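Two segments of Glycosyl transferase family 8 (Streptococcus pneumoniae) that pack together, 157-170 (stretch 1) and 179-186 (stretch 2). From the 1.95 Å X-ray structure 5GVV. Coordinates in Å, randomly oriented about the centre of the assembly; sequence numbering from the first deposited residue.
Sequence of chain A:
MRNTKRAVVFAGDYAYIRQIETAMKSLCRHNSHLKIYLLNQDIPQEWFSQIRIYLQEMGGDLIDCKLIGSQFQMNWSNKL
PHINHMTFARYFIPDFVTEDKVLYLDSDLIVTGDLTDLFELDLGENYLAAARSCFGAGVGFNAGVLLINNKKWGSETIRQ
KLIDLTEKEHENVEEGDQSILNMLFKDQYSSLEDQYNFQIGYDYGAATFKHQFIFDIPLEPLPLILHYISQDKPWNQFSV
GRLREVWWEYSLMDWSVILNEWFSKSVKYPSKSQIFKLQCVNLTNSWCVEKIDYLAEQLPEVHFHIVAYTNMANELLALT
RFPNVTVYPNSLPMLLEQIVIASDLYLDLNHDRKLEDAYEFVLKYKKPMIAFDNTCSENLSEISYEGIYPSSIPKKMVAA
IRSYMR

Stretch 1 157-170: TIRQKLIDLTEKEH
Stretch 2, residues 179-186: SILNMLFK

Residues 158-167 of stretch 1 form a helix, and residues 179-185 of stretch 2 continue a helix that begins earlier in the chain. Their N-to-C directions lie 115° apart, and the axes approach to 9.9 Å, with the backbones nearest where Thr166 CA lies 6.2 Å from Ile180 CA. Thr157 precedes the first helix with positive phi (48/51). Lys168 leaves helical geometry at -69/160, Glu169 turns to 51/26, and Lys186 leaves the second helix at -43/143.

No hydrogen bond crosses between the stretches; apolar packing joins them, burying 546 Å² in total. The branched side chains of Ile158, Leu162, Ile180 and Leu184 suit this by supplying methyl groups, while exposed Lys161 lies at the margin, its CB 4.3 Å from Leu184 CD2. Ile180 (m, m), the most extensively covered residue, points toward stretch 1. Ile180 CG2 lies 3.7 Å from Leu162 CD2 and 3.3 Å from Thr166 OG1. The same hydroxyl donates a very short hydrogen bond, Thr166 OG1 to Leu162 O at 2.4 Å, within its own helix; chi1 is m.

Leu162 (m, t) leaves its backbone sideways, but its end comes nearer, placing Leu162 CD2 3.8 Å from CD2 of Leu181 (m, t; CA-to-CB away, end nearer) and 3.7 Å from Leu184 CD2. One methyl thus touches three side chains of the second helix. Leu165 (t, p) points toward stretch 2 and brings CD2 to 3.4 Å from CG of Met183, a selenomethionine (chi1 148°, chi2 t, chi3 10°).

At the start of the first helix, Ile158 (m, m) directs CG2 to 3.9 Å from Leu184 CD2 and 3.5 Å from CZ of Phe185 (m, chi2 -43°), approaching the ring obliquely. Leu184 (t, p) therefore bridges Ile158 and Leu162. Beyond the other end, OE1 of Glu169 (m, t) lies 4.1 Å from Met183 SE, and Glu169 O, 4.2 Å from Ile180 CD1, is buried without a polar partner.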

# COMPACT_ATOMS: atom_id res chain seq x y z
N THR A 157 -3.53 -24.93 -26.27
CA THR A 157 -3.30 -23.51 -26.57
C THR A 157 -4.42 -22.59 -26.09
O THR A 157 -4.95 -21.77 -26.85
CB THR A 157 -3.02 -23.25 -28.08
OG1 THR A 157 -3.72 -24.20 -28.89
CG2 THR A 157 -1.53 -23.36 -28.37
N ILE A 158 -4.78 -22.72 -24.81
CA ILE A 158 -5.90 -21.99 -24.25
C ILE A 158 -5.65 -20.48 -24.18
O ILE A 158 -6.58 -19.68 -24.35
CB ILE A 158 -6.28 -22.53 -22.85
CG1 ILE A 158 -6.63 -24.02 -22.94
CG2 ILE A 158 -7.44 -21.76 -22.25
CD1 ILE A 158 -7.80 -24.31 -23.87
N ARG A 159 -4.40 -20.09 -23.92
CA ARG A 159 -4.04 -18.68 -23.84
C ARG A 159 -4.42 -17.94 -25.12
O ARG A 159 -5.06 -16.89 -25.08
CB ARG A 159 -2.55 -18.50 -23.54
CG ARG A 159 -2.09 -17.03 -23.48
CD ARG A 159 -1.32 -16.64 -24.74
NE ARG A 159 -0.13 -17.47 -24.92
CZ ARG A 159 0.48 -17.67 -26.09
NH1 ARG A 159 0.01 -17.09 -27.19
NH2 ARG A 159 1.55 -18.45 -26.16
N GLN A 160 -4.04 -18.50 -26.27
CA GLN A 160 -4.35 -17.87 -27.54
C GLN A 160 -5.85 -17.90 -27.82
O GLN A 160 -6.41 -16.96 -28.39
CB GLN A 160 -3.58 -18.55 -28.68
CG GLN A 160 -3.38 -17.65 -29.88
CD GLN A 160 -2.78 -16.31 -29.50
OE1 GLN A 160 -1.73 -16.24 -28.85
NE2 GLN A 160 -3.44 -15.22 -29.88
N LYS A 161 -6.50 -18.98 -27.40
CA LYS A 161 -7.93 -19.14 -27.61
C LYS A 161 -8.76 -18.12 -26.83
O LYS A 161 -9.76 -17.61 -27.34
CB LYS A 161 -8.35 -20.57 -27.26
CG LYS A 161 -7.85 -21.58 -28.27
CD LYS A 161 -7.99 -22.99 -27.75
CE LYS A 161 -7.88 -23.99 -28.89
NZ LYS A 161 -8.96 -25.00 -28.80
N LEU A 162 -8.33 -17.82 -25.61
CA LEU A 162 -9.00 -16.83 -24.78
C LEU A 162 -8.82 -15.42 -25.36
O LEU A 162 -9.78 -14.65 -25.44
CB LEU A 162 -8.48 -16.88 -23.34
CG LEU A 162 -8.92 -18.07 -22.47
CD1 LEU A 162 -8.00 -18.26 -21.27
CD2 LEU A 162 -10.36 -17.87 -22.02
N ILE A 163 -7.59 -15.11 -25.75
CA ILE A 163 -7.26 -13.81 -26.35
C ILE A 163 -8.08 -13.58 -27.62
O ILE A 163 -8.75 -12.56 -27.75
CB ILE A 163 -5.76 -13.70 -26.70
CG1 ILE A 163 -4.91 -13.62 -25.43
CG2 ILE A 163 -5.50 -12.48 -27.57
CD1 ILE A 163 -3.42 -13.69 -25.68
N ASP A 164 -8.00 -14.54 -28.54
CA ASP A 164 -8.75 -14.49 -29.79
C ASP A 164 -10.25 -14.34 -29.55
O ASP A 164 -10.91 -13.52 -30.20
CB ASP A 164 -8.47 -15.73 -30.64
CG ASP A 164 -7.04 -15.79 -31.14
OD1 ASP A 164 -6.36 -14.73 -31.15
OD2 ASP A 164 -6.58 -16.89 -31.54
N LEU A 165 -10.79 -15.12 -28.62
CA LEU A 165 -12.22 -15.02 -28.31
C LEU A 165 -12.56 -13.73 -27.60
O LEU A 165 -13.62 -13.16 -27.82
CB LEU A 165 -12.73 -16.23 -27.52
CG LEU A 165 -14.22 -16.14 -27.14
CD1 LEU A 165 -15.09 -15.97 -28.37
CD2 LEU A 165 -14.68 -17.34 -26.32
N THR A 166 -11.66 -13.24 -26.74
CA THR A 166 -11.89 -11.96 -26.06
C THR A 166 -11.78 -10.82 -27.07
O THR A 166 -12.35 -9.75 -26.87
CB THR A 166 -10.91 -11.73 -24.90
OG1 THR A 166 -10.79 -12.93 -24.12
CG2 THR A 166 -11.39 -10.59 -24.00
N GLU A 167 -11.05 -11.06 -28.16
CA GLU A 167 -10.93 -10.06 -29.22
C GLU A 167 -12.26 -9.87 -29.95
O GLU A 167 -12.68 -8.74 -30.18
CB GLU A 167 -9.81 -10.43 -30.19
CG GLU A 167 -8.53 -9.67 -29.93
CD GLU A 167 -8.76 -8.17 -29.90
OE1 GLU A 167 -9.27 -7.63 -30.90
OE2 GLU A 167 -8.45 -7.54 -28.87
N LYS A 168 -12.91 -10.97 -30.30
CA LYS A 168 -14.33 -10.91 -30.63
C LYS A 168 -15.03 -10.60 -29.31
O LYS A 168 -14.46 -10.80 -28.25
CB LYS A 168 -14.85 -12.26 -31.14
CG LYS A 168 -14.03 -12.93 -32.23
CD LYS A 168 -14.76 -14.18 -32.76
CE LYS A 168 -16.15 -13.83 -33.28
NZ LYS A 168 -17.02 -15.03 -33.50
N GLU A 169 -16.26 -10.10 -29.38
CA GLU A 169 -17.17 -10.18 -28.24
C GLU A 169 -16.69 -9.73 -26.85
O GLU A 169 -17.20 -10.22 -25.84
CB GLU A 169 -17.69 -11.62 -28.13
CG GLU A 169 -17.98 -12.28 -29.47
CD GLU A 169 -18.97 -13.41 -29.34
OE1 GLU A 169 -19.79 -13.38 -28.40
OE2 GLU A 169 -18.92 -14.34 -30.18
N HIS A 170 -15.72 -8.82 -26.77
CA HIS A 170 -15.46 -8.18 -25.48
C HIS A 170 -16.46 -7.05 -25.31
O HIS A 170 -16.79 -6.66 -24.18
CB HIS A 170 -14.01 -7.70 -25.32
CG HIS A 170 -13.59 -6.65 -26.29
ND1 HIS A 170 -12.90 -6.93 -27.45
CD2 HIS A 170 -13.72 -5.30 -26.26
CE1 HIS A 170 -12.65 -5.81 -28.10
NE2 HIS A 170 -13.13 -4.80 -27.40
N SER A 179 -16.81 -13.91 -18.41
CA SER A 179 -17.72 -14.28 -19.49
C SER A 179 -17.00 -15.07 -20.58
O SER A 179 -17.56 -15.99 -21.17
CB SER A 179 -18.38 -13.04 -20.10
OG SER A 179 -19.30 -12.44 -19.21
N ILE A 180 -15.75 -14.69 -20.85
CA ILE A 180 -14.94 -15.35 -21.86
C ILE A 180 -14.59 -16.78 -21.43
O ILE A 180 -14.68 -17.72 -22.22
CB ILE A 180 -13.63 -14.58 -22.14
CG1 ILE A 180 -13.94 -13.15 -22.60
CG2 ILE A 180 -12.79 -15.31 -23.17
CD1 ILE A 180 -14.89 -13.06 -23.78
N LEU A 181 -14.18 -16.92 -20.17
CA LEU A 181 -13.80 -18.22 -19.62
C LEU A 181 -14.97 -19.22 -19.62
O LEU A 181 -14.79 -20.40 -19.93
CB LEU A 181 -13.26 -18.06 -18.20
CG LEU A 181 -11.84 -17.51 -18.08
CD1 LEU A 181 -11.61 -16.88 -16.72
CD2 LEU A 181 -10.83 -18.62 -18.32
N ASN A 182 -16.16 -18.74 -19.28
CA ASN A 182 -17.35 -19.59 -19.30
C ASN A 182 -17.77 -19.95 -20.72
O ASN A 182 -18.21 -21.07 -20.99
CB ASN A 182 -18.49 -18.91 -18.56
CG ASN A 182 -18.41 -19.10 -17.07
OD1 ASN A 182 -18.96 -20.06 -16.53
ND2 ASN A 182 -17.70 -18.21 -16.39
N MSE A 183 -17.64 -19.00 -21.62
CA MSE A 183 -18.02 -19.26 -23.00
C MSE A 183 -17.06 -20.21 -23.67
O MSE A 183 -17.46 -20.79 -24.65
CB MSE A 183 -18.15 -17.94 -23.74
CG MSE A 183 -17.79 -17.96 -25.21
SE MSE A 183 -18.34 -16.32 -26.02
CE MSE A 183 -18.81 -15.26 -24.45
N LEU A 184 -15.83 -20.35 -23.20
CA LEU A 184 -14.86 -21.26 -23.80
C LEU A 184 -14.90 -22.66 -23.19
O LEU A 184 -14.64 -23.65 -23.89
CB LEU A 184 -13.44 -20.68 -23.66
CG LEU A 184 -12.31 -21.47 -24.34
CD1 LEU A 184 -12.41 -21.38 -25.85
CD2 LEU A 184 -10.95 -21.00 -23.86
N PHE A 185 -15.26 -22.74 -21.92
CA PHE A 185 -15.00 -23.94 -21.11
C PHE A 185 -16.20 -24.77 -20.67
O PHE A 185 -16.02 -25.87 -20.14
CB PHE A 185 -14.23 -23.54 -19.85
CG PHE A 185 -12.76 -23.45 -20.05
CD1 PHE A 185 -12.09 -24.42 -20.78
CD2 PHE A 185 -12.04 -22.40 -19.52
CE1 PHE A 185 -10.73 -24.35 -20.96
CE2 PHE A 185 -10.68 -22.31 -19.70
CZ PHE A 185 -10.02 -23.29 -20.42
N LYS A 186 -17.41 -24.23 -20.85
CA LYS A 186 -18.64 -24.90 -20.40
C LYS A 186 -18.64 -26.40 -20.71
O LYS A 186 -18.10 -26.83 -21.73
CB LYS A 186 -19.86 -24.23 -21.03
CG LYS A 186 -19.96 -24.45 -22.52
CD LYS A 186 -20.62 -23.29 -23.24
CE LYS A 186 -20.47 -23.47 -24.73
NZ LYS A 186 -19.10 -23.99 -25.02